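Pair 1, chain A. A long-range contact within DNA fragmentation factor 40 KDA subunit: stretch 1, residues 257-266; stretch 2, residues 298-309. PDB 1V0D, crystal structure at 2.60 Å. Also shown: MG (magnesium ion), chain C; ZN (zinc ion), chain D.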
# COMPACT_ATOMS: atom_id res chain seq x y z
N SER A 257 5.61 -3.77 1.61
CA SER A 257 4.31 -4.08 2.21
C SER A 257 3.23 -3.93 1.16
O SER A 257 2.20 -4.60 1.22
CB SER A 257 3.98 -3.11 3.35
OG SER A 257 4.87 -3.29 4.42
N THR A 258 3.48 -3.04 0.20
CA THR A 258 2.53 -2.80 -0.86
C THR A 258 2.61 -3.85 -1.96
O THR A 258 1.68 -3.99 -2.76
CB THR A 258 2.73 -1.40 -1.47
OG1 THR A 258 4.02 -1.31 -2.08
CG2 THR A 258 2.59 -0.34 -0.38
N TRP A 259 3.73 -4.58 -2.02
CA TRP A 259 3.88 -5.65 -3.00
C TRP A 259 3.02 -6.79 -2.49
O TRP A 259 3.12 -7.18 -1.33
CB TRP A 259 5.33 -6.09 -3.13
CG TRP A 259 6.09 -5.17 -3.98
CD1 TRP A 259 6.30 -3.84 -3.77
CD2 TRP A 259 6.77 -5.50 -5.20
NE1 TRP A 259 7.08 -3.31 -4.78
CE2 TRP A 259 7.38 -4.31 -5.67
CE3 TRP A 259 6.93 -6.68 -5.94
CZ2 TRP A 259 8.14 -4.28 -6.85
CZ3 TRP A 259 7.68 -6.65 -7.10
CH2 TRP A 259 8.27 -5.45 -7.55
N ASN A 260 2.20 -7.35 -3.37
CA ASN A 260 1.28 -8.39 -3.00
C ASN A 260 1.61 -9.79 -3.55
O ASN A 260 2.24 -9.91 -4.60
CB ASN A 260 -0.10 -7.92 -3.47
CG ASN A 260 -1.23 -8.75 -2.95
OD1 ASN A 260 -1.71 -9.67 -3.62
ND2 ASN A 260 -1.69 -8.43 -1.74
N LEU A 261 1.23 -10.84 -2.81
CA LEU A 261 1.39 -12.23 -3.27
C LEU A 261 -0.03 -12.56 -3.78
O LEU A 261 -0.87 -13.07 -3.04
CB LEU A 261 1.74 -13.18 -2.12
CG LEU A 261 3.20 -13.32 -1.69
CD1 LEU A 261 3.32 -14.48 -0.70
CD2 LEU A 261 4.07 -13.57 -2.88
N ASP A 262 -0.28 -12.25 -5.04
CA ASP A 262 -1.60 -12.41 -5.64
C ASP A 262 -1.93 -13.80 -6.18
O ASP A 262 -1.18 -14.36 -6.98
CB ASP A 262 -1.74 -11.32 -6.72
CG ASP A 262 -3.08 -11.36 -7.44
OD1 ASP A 262 -4.16 -11.39 -6.79
OD2 ASP A 262 -3.05 -11.33 -8.69
N HIS A 263 -3.05 -14.35 -5.72
CA HIS A 263 -3.51 -15.67 -6.17
C HIS A 263 -4.03 -15.57 -7.61
O HIS A 263 -4.93 -14.78 -7.89
CB HIS A 263 -4.66 -16.18 -5.28
CG HIS A 263 -4.25 -16.54 -3.89
ND1 HIS A 263 -3.96 -15.60 -2.92
CD2 HIS A 263 -4.11 -17.74 -3.29
CE1 HIS A 263 -3.67 -16.21 -1.79
NE2 HIS A 263 -3.75 -17.51 -1.98
N ILE A 264 -3.47 -16.38 -8.51
CA ILE A 264 -3.91 -16.37 -9.89
C ILE A 264 -5.36 -16.84 -9.95
O ILE A 264 -6.21 -16.21 -10.57
CB ILE A 264 -3.04 -17.27 -10.76
CG1 ILE A 264 -1.57 -16.86 -10.59
CG2 ILE A 264 -3.47 -17.13 -12.22
CD1 ILE A 264 -0.59 -17.70 -11.40
N ILE A 265 -5.64 -17.97 -9.31
CA ILE A 265 -7.01 -18.46 -9.24
C ILE A 265 -7.41 -17.88 -7.88
O ILE A 265 -6.93 -18.35 -6.83
CB ILE A 265 -7.07 -20.00 -9.20
CG1 ILE A 265 -6.45 -20.58 -10.47
CG2 ILE A 265 -8.51 -20.46 -9.06
CD1 ILE A 265 -6.55 -22.09 -10.56
N GLU A 266 -8.25 -16.85 -7.89
CA GLU A 266 -8.68 -16.17 -6.68
C GLU A 266 -9.04 -17.13 -5.57
O GLU A 266 -9.82 -18.06 -5.76
CB GLU A 266 -9.85 -15.25 -7.00
CG GLU A 266 -9.51 -14.19 -8.01
CD GLU A 266 -10.68 -13.29 -8.31
OE1 GLU A 266 -11.66 -13.77 -8.94
OE2 GLU A 266 -10.64 -12.10 -7.92
N GLU A 298 2.87 -21.90 -6.67
CA GLU A 298 2.28 -22.52 -7.85
C GLU A 298 1.11 -21.66 -8.32
O GLU A 298 0.82 -21.59 -9.50
CB GLU A 298 1.74 -23.92 -7.56
CG GLU A 298 2.79 -24.92 -7.16
CD GLU A 298 2.19 -26.27 -6.77
OE1 GLU A 298 1.55 -26.93 -7.64
OE2 GLU A 298 2.37 -26.66 -5.59
N ASN A 299 0.44 -21.02 -7.37
CA ASN A 299 -0.72 -20.20 -7.68
C ASN A 299 -0.58 -18.76 -7.20
O ASN A 299 -1.54 -17.99 -7.26
CB ASN A 299 -1.96 -20.85 -7.07
CG ASN A 299 -3.21 -20.09 -7.39
OD1 ASN A 299 -3.38 -19.61 -8.51
ND2 ASN A 299 -4.11 -19.97 -6.41
N LEU A 300 0.62 -18.40 -6.73
CA LEU A 300 0.88 -17.05 -6.23
C LEU A 300 1.88 -16.30 -7.09
O LEU A 300 2.98 -16.80 -7.36
CB LEU A 300 1.43 -17.09 -4.80
CG LEU A 300 0.55 -17.68 -3.69
CD1 LEU A 300 1.31 -17.60 -2.36
CD2 LEU A 300 -0.78 -16.95 -3.59
N LYS A 301 1.51 -15.10 -7.53
CA LYS A 301 2.39 -14.25 -8.33
C LYS A 301 2.79 -13.08 -7.42
O LYS A 301 1.93 -12.50 -6.76
CB LYS A 301 1.63 -13.70 -9.54
CG LYS A 301 2.02 -14.26 -10.91
CD LYS A 301 1.40 -13.37 -12.01
CE LYS A 301 1.95 -13.62 -13.43
NZ LYS A 301 1.39 -14.84 -14.12
N LEU A 302 4.08 -12.75 -7.37
CA LEU A 302 4.52 -11.62 -6.55
C LEU A 302 4.45 -10.38 -7.41
O LEU A 302 5.27 -10.21 -8.31
CB LEU A 302 5.95 -11.83 -6.07
CG LEU A 302 6.58 -10.65 -5.31
CD1 LEU A 302 5.84 -10.38 -4.01
CD2 LEU A 302 8.04 -10.96 -5.02
N VAL A 303 3.48 -9.51 -7.16
CA VAL A 303 3.33 -8.30 -7.96
C VAL A 303 3.44 -6.99 -7.21
O VAL A 303 3.06 -6.87 -6.04
CB VAL A 303 1.96 -8.26 -8.70
CG1 VAL A 303 1.77 -9.50 -9.54
CG2 VAL A 303 0.84 -8.11 -7.70
N HIS A 304 3.94 -6.00 -7.94
CA HIS A 304 4.06 -4.63 -7.46
C HIS A 304 2.60 -4.19 -7.46
O HIS A 304 1.78 -4.76 -8.16
CB HIS A 304 4.91 -3.84 -8.46
CG HIS A 304 4.85 -2.36 -8.31
ND1 HIS A 304 3.73 -1.62 -8.63
CD2 HIS A 304 5.81 -1.46 -7.98
CE1 HIS A 304 4.01 -0.33 -8.52
NE2 HIS A 304 5.27 -0.21 -8.13
N ILE A 305 2.26 -3.19 -6.67
CA ILE A 305 0.86 -2.77 -6.58
C ILE A 305 0.22 -2.34 -7.91
O ILE A 305 -0.99 -2.49 -8.09
CB ILE A 305 0.70 -1.64 -5.53
CG1 ILE A 305 -0.78 -1.33 -5.33
CG2 ILE A 305 1.49 -0.40 -5.95
CD1 ILE A 305 -1.05 -0.31 -4.28
N ALA A 306 1.02 -1.83 -8.83
CA ALA A 306 0.49 -1.38 -10.12
C ALA A 306 0.14 -2.56 -11.05
O ALA A 306 -0.49 -2.39 -12.10
CB ALA A 306 1.50 -0.45 -10.81
N CYS A 307 0.56 -3.76 -10.65
CA CYS A 307 0.31 -4.96 -11.42
C CYS A 307 -0.56 -5.91 -10.63
O CYS A 307 -0.49 -7.11 -10.82
CB CYS A 307 1.62 -5.68 -11.77
SG CYS A 307 2.64 -4.77 -12.93
N HIS A 308 -1.34 -5.36 -9.71
CA HIS A 308 -2.25 -6.19 -8.93
C HIS A 308 -3.63 -5.82 -9.41
O HIS A 308 -4.24 -4.89 -8.89
CB HIS A 308 -2.15 -5.90 -7.44
CG HIS A 308 -2.98 -6.82 -6.59
ND1 HIS A 308 -3.20 -6.61 -5.25
CD2 HIS A 308 -3.61 -7.99 -6.89
CE1 HIS A 308 -3.92 -7.60 -4.75
NE2 HIS A 308 -4.18 -8.45 -5.73
N LYS A 309 -4.13 -6.53 -10.42
CA LYS A 309 -5.46 -6.25 -10.90
C LYS A 309 -6.42 -6.74 -9.84
O LYS A 309 -6.40 -7.91 -9.46
CB LYS A 309 -5.70 -6.95 -12.24
CG LYS A 309 -4.81 -6.42 -13.34
CD LYS A 309 -5.10 -7.04 -14.70
CE LYS A 309 -4.14 -6.47 -15.75
NZ LYS A 309 -4.31 -7.09 -17.10
MG MG C . -5.56 -10.99 -5.02
ZN ZN D . 4.79 -4.97 -12.42

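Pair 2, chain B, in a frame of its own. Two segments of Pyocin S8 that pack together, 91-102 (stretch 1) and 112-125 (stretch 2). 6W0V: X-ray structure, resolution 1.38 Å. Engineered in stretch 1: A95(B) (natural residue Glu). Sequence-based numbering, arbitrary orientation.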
# COMPACT_ATOMS: atom_id res chain seq x y z
N ARG B 91 8.90 6.95 0.13
CA ARG B 91 7.43 7.01 0.23
C ARG B 91 6.83 6.19 -0.91
O ARG B 91 6.95 6.58 -2.07
CB ARG B 91 6.94 8.46 0.24
CG ARG B 91 7.42 9.26 1.45
CD ARG B 91 6.99 8.67 2.78
NE ARG B 91 5.67 9.12 3.21
CZ ARG B 91 5.40 10.32 3.72
NH1 ARG B 91 6.35 11.22 3.86
NH2 ARG B 91 4.16 10.61 4.07
N ASP B 92 6.21 5.07 -0.56
CA ASP B 92 5.73 4.11 -1.58
C ASP B 92 4.29 3.69 -1.31
O ASP B 92 3.76 2.86 -2.06
CB ASP B 92 6.63 2.88 -1.59
CG ASP B 92 6.89 2.31 -0.21
OD1 ASP B 92 6.13 2.64 0.71
OD2 ASP B 92 7.86 1.55 -0.07
N LYS B 93 3.66 4.26 -0.28
CA LYS B 93 2.28 3.91 0.11
C LYS B 93 1.36 5.04 -0.32
O LYS B 93 1.80 6.20 -0.34
CB LYS B 93 2.11 3.84 1.63
CG LYS B 93 3.17 3.06 2.37
CD LYS B 93 3.24 1.65 1.87
CE LYS B 93 4.06 0.79 2.80
NZ LYS B 93 5.43 1.34 2.96
N TYR B 94 0.12 4.70 -0.59
CA TYR B 94 -0.94 5.73 -0.69
C TYR B 94 -0.91 6.54 0.59
O TYR B 94 -0.90 5.97 1.68
CB TYR B 94 -2.29 5.08 -0.95
CG TYR B 94 -2.41 4.70 -2.39
CD1 TYR B 94 -2.60 5.67 -3.35
CD2 TYR B 94 -2.24 3.39 -2.79
CE1 TYR B 94 -2.69 5.34 -4.69
CE2 TYR B 94 -2.33 3.04 -4.12
CZ TYR B 94 -2.56 4.02 -5.07
OH TYR B 94 -2.65 3.69 -6.38
N ALA B 95 -0.81 7.84 0.41
CA ALA B 95 -0.73 8.80 1.52
C ALA B 95 -2.13 9.33 1.77
O ALA B 95 -2.86 9.57 0.82
CB ALA B 95 0.23 9.90 1.18
N ILE B 96 -2.51 9.41 3.03
CA ILE B 96 -3.72 10.17 3.42
C ILE B 96 -3.23 11.57 3.75
O ILE B 96 -2.50 11.71 4.73
CB ILE B 96 -4.43 9.50 4.58
CG1 ILE B 96 -4.80 8.05 4.25
CG2 ILE B 96 -5.64 10.33 4.98
CD1 ILE B 96 -5.23 7.25 5.44
N HIS B 97 -3.55 12.53 2.89
CA HIS B 97 -3.03 13.91 2.95
C HIS B 97 -4.06 14.76 3.68
O HIS B 97 -5.25 14.64 3.38
CB HIS B 97 -2.77 14.45 1.56
CG HIS B 97 -2.38 15.88 1.57
ND1 HIS B 97 -1.22 16.31 2.18
CD2 HIS B 97 -2.99 16.97 1.07
CE1 HIS B 97 -1.13 17.62 2.04
NE2 HIS B 97 -2.20 18.04 1.37
N HIS B 98 -3.58 15.58 4.60
CA HIS B 98 -4.40 16.63 5.26
C HIS B 98 -4.37 17.86 4.37
O HIS B 98 -3.29 18.47 4.25
CB HIS B 98 -3.86 16.89 6.65
CG HIS B 98 -4.17 15.76 7.54
ND1 HIS B 98 -3.29 14.72 7.74
CD2 HIS B 98 -5.28 15.48 8.25
CE1 HIS B 98 -3.83 13.87 8.58
NE2 HIS B 98 -5.05 14.31 8.92
N VAL B 99 -5.50 18.17 3.73
CA VAL B 99 -5.61 19.25 2.72
C VAL B 99 -5.21 20.56 3.40
O VAL B 99 -4.34 21.27 2.88
CB VAL B 99 -7.02 19.33 2.11
CG1 VAL B 99 -7.16 20.54 1.20
CG2 VAL B 99 -7.35 18.05 1.36
N VAL B 100 -5.86 20.85 4.53
CA VAL B 100 -5.39 21.91 5.46
C VAL B 100 -4.41 21.22 6.40
O VAL B 100 -4.82 20.28 7.10
CB VAL B 100 -6.54 22.58 6.23
CG1 VAL B 100 -6.02 23.59 7.23
CG2 VAL B 100 -7.54 23.23 5.28
N GLN B 101 -3.17 21.67 6.38
CA GLN B 101 -2.09 21.05 7.18
C GLN B 101 -2.45 21.17 8.66
O GLN B 101 -2.98 22.22 9.08
CB GLN B 101 -0.76 21.69 6.81
CG GLN B 101 -0.40 21.45 5.35
CD GLN B 101 0.85 22.18 4.94
OE1 GLN B 101 1.59 22.72 5.77
NE2 GLN B 101 1.11 22.22 3.64
N ILE B 102 -2.14 20.13 9.43
CA ILE B 102 -2.39 20.09 10.89
C ILE B 102 -1.70 21.30 11.52
O ILE B 102 -2.32 21.94 12.36
CB ILE B 102 -1.90 18.77 11.49
CG1 ILE B 102 -2.50 17.59 10.72
CG2 ILE B 102 -2.19 18.70 12.98
CD1 ILE B 102 -3.86 17.89 10.12
N ASP B 112 -13.14 15.10 5.68
CA ASP B 112 -13.29 16.02 4.53
C ASP B 112 -12.00 16.82 4.36
O ASP B 112 -11.85 17.49 3.32
CB ASP B 112 -14.52 16.90 4.70
CG ASP B 112 -15.77 16.05 4.74
OD1 ASP B 112 -15.86 15.14 3.91
OD2 ASP B 112 -16.62 16.29 5.59
N ASN B 113 -11.09 16.73 5.32
CA ASN B 113 -9.75 17.37 5.23
C ASN B 113 -8.75 16.37 4.65
O ASN B 113 -7.55 16.70 4.59
CB ASN B 113 -9.27 17.87 6.58
CG ASN B 113 -8.06 18.76 6.44
OD1 ASN B 113 -7.97 19.53 5.48
ND2 ASN B 113 -7.12 18.64 7.36
N LEU B 114 -9.21 15.19 4.25
CA LEU B 114 -8.29 14.13 3.80
C LEU B 114 -8.43 13.92 2.31
O LEU B 114 -9.55 13.91 1.79
CB LEU B 114 -8.57 12.83 4.54
CG LEU B 114 -8.58 12.96 6.06
CD1 LEU B 114 -8.88 11.62 6.69
CD2 LEU B 114 -7.26 13.53 6.58
N ARG B 115 -7.29 13.71 1.68
CA ARG B 115 -7.23 13.26 0.28
C ARG B 115 -6.29 12.08 0.25
O ARG B 115 -5.27 12.14 0.93
CB ARG B 115 -6.67 14.35 -0.62
CG ARG B 115 -7.48 15.63 -0.58
CD ARG B 115 -8.88 15.35 -1.03
NE ARG B 115 -9.00 15.21 -2.47
CZ ARG B 115 -10.10 15.57 -3.11
NH1 ARG B 115 -10.20 15.41 -4.42
NH2 ARG B 115 -11.11 16.09 -2.44
N VAL B 116 -6.60 11.08 -0.54
CA VAL B 116 -5.59 10.02 -0.75
C VAL B 116 -4.78 10.42 -1.98
O VAL B 116 -5.36 10.85 -2.98
CB VAL B 116 -6.23 8.64 -0.83
CG1 VAL B 116 -5.17 7.59 -1.13
CG2 VAL B 116 -6.95 8.34 0.46
N MET B 117 -3.47 10.34 -1.83
CA MET B 117 -2.52 10.78 -2.86
C MET B 117 -1.46 9.71 -2.99
O MET B 117 -1.15 9.05 -2.00
CB MET B 117 -1.84 12.08 -2.44
CG MET B 117 -2.80 13.19 -2.23
SD MET B 117 -1.86 14.65 -1.90
CE MET B 117 -3.05 15.91 -2.34
N THR B 118 -0.89 9.58 -4.16
CA THR B 118 0.37 8.84 -4.29
C THR B 118 1.46 9.69 -3.68
O THR B 118 1.33 10.91 -3.60
CB THR B 118 0.65 8.54 -5.76
OG1 THR B 118 0.81 9.82 -6.38
CG2 THR B 118 -0.45 7.73 -6.38
N PRO B 119 2.56 9.08 -3.22
CA PRO B 119 3.71 9.84 -2.73
C PRO B 119 4.15 10.90 -3.74
O PRO B 119 4.49 11.98 -3.34
CB PRO B 119 4.76 8.75 -2.56
CG PRO B 119 3.95 7.55 -2.17
CD PRO B 119 2.72 7.63 -3.05
N LYS B 120 4.15 10.54 -5.02
CA LYS B 120 4.60 11.44 -6.11
C LYS B 120 3.76 12.72 -6.06
O LYS B 120 4.35 13.80 -6.15
CB LYS B 120 4.45 10.75 -7.47
CG LYS B 120 4.95 11.56 -8.65
CD LYS B 120 4.63 10.93 -9.98
CE LYS B 120 4.68 11.90 -11.13
NZ LYS B 120 3.77 13.06 -10.94
N MET B 121 2.45 12.59 -5.91
CA MET B 121 1.55 13.76 -5.82
C MET B 121 1.73 14.40 -4.44
O MET B 121 1.83 15.63 -4.37
CB MET B 121 0.09 13.37 -6.01
CG MET B 121 -0.29 13.17 -7.46
SD MET B 121 0.45 14.41 -8.57
CE MET B 121 -0.05 15.93 -7.77
N HIS B 122 1.78 13.58 -3.40
CA HIS B 122 1.80 14.03 -1.98
C HIS B 122 2.99 14.95 -1.73
O HIS B 122 2.82 15.99 -1.07
CB HIS B 122 1.83 12.81 -1.07
CG HIS B 122 1.58 13.16 0.35
ND1 HIS B 122 2.18 12.49 1.39
CD2 HIS B 122 0.81 14.12 0.90
CE1 HIS B 122 1.76 13.00 2.53
NE2 HIS B 122 0.93 14.01 2.25
N ILE B 123 4.16 14.58 -2.25
CA ILE B 123 5.44 15.28 -1.97
C ILE B 123 5.45 16.65 -2.66
O ILE B 123 6.25 17.52 -2.26
CB ILE B 123 6.61 14.38 -2.41
CG1 ILE B 123 7.88 14.65 -1.61
CG2 ILE B 123 6.84 14.45 -3.91
CD1 ILE B 123 8.81 13.47 -1.57
N GLN B 124 4.57 16.85 -3.65
CA GLN B 124 4.42 18.13 -4.39
C GLN B 124 3.54 19.08 -3.57
O GLN B 124 3.42 20.25 -3.96
CB GLN B 124 3.90 17.87 -5.80
CG GLN B 124 4.85 17.01 -6.60
CD GLN B 124 4.38 16.78 -8.02
OE1 GLN B 124 4.07 15.66 -8.41
NE2 GLN B 124 4.30 17.85 -8.79
N VAL B 125 2.96 18.58 -2.47
CA VAL B 125 2.39 19.40 -1.36
C VAL B 125 3.24 19.14 -0.11
O VAL B 125 2.92 19.55 1.01
CB VAL B 125 0.90 19.07 -1.12
CG1 VAL B 125 0.16 20.28 -0.57
CG2 VAL B 125 0.21 18.55 -2.37

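Superposing N, CA and C of 14 central residues brings pair 2 onto pair 1 with an RMSD of 0.5 Å. In each, two short antiparallel strands pair, their N-to-C directions at 144° in pair 1 and 143° in pair 2, with axes 4.4 Å apart at closest approach. The register is identical. N260(A)–V303(A) and D262(A)–K301(A) are hydrogen-bonded pairs, matched by A95(B)–M117(B) and H97(B)–R115(B); the intervening L261(A)–L302(A) and I96(B)–V116(B) are non-hydrogen-bonded.

A closely conserved side-chain solution lies at the end of the ladder. N299(A) and N113(B) have side-chain centres 0.4 Å apart and clamp the other stretch alike. N299(A) OD1 accepts from I265(A) N at 2.9 Å and its ND2 donates to I265(A) O at 3.3 Å; N113(B) OD1 accepts from V100(B) N at 2.7 Å and its ND2 donates to V100(B) O at 2.8 Å. One side-chain amide thus satisfies both polar groups of a backbone residue.

Next to it, H263(A) and H98(B) each receive a leucine methyl over one ring face: L300(A) CD2 lies 3.4 Å from H263(A) NE2, and L114(B) CD2 lies 3.2 Å from H98(B) CD2. On this same sheet face, L261(A) CD2 meets L302(A) CD1 at 3.8 Å, whereas the beta-branched pair in pair 2 is looser, I96(B) CG1 to V116(B) CG2 being 4.4 Å; both also reach the next leucine, L261(A) CD1 to L300(A) CD1 at 4.1 Å and I96(B) CG2 to L114(B) CB at 3.9 Å.

The opposite face diverges. D262(A) OD1 binds magnesium at 2.3 Å and accepts a weak hydrogen bond from H308(A) NE2 at 3.1 Å. Its counterpart H97(B) places ND1 3.1 Å from H122(B) NE2, with the rings rim to rim and their planes at 72°. M117(B) CE reaches H97(B) CD2 at 3.6 Å, where the shorter V303(A) CG2 stands 4.2 Å from D262(A) CB. N260(A) OD1 sits over the H308(A) ring, 3.2 Å from CE1; the engineered A95(B) covers a face of the matching H122(B) ring with CB, 3.2 Å from ND1. I264(A) CD1 lies 4.3 Å from K301(A) CG, while V99(B) CG2 comes to 3.1 Å from R115(B) CG.

Beyond the ladder, W259(A) takes H304(A) CB over its six-membered ring, 3.7 Å from the centroid. The smaller Y94(B) ring meets T118(B) obliquely, CE1 to CG2 at 3.7 Å. I305(A) CB lies 3.8 Å from T258(A) O; at the matching position, P119(B) CG lies 3.1 Å from K93(B) O.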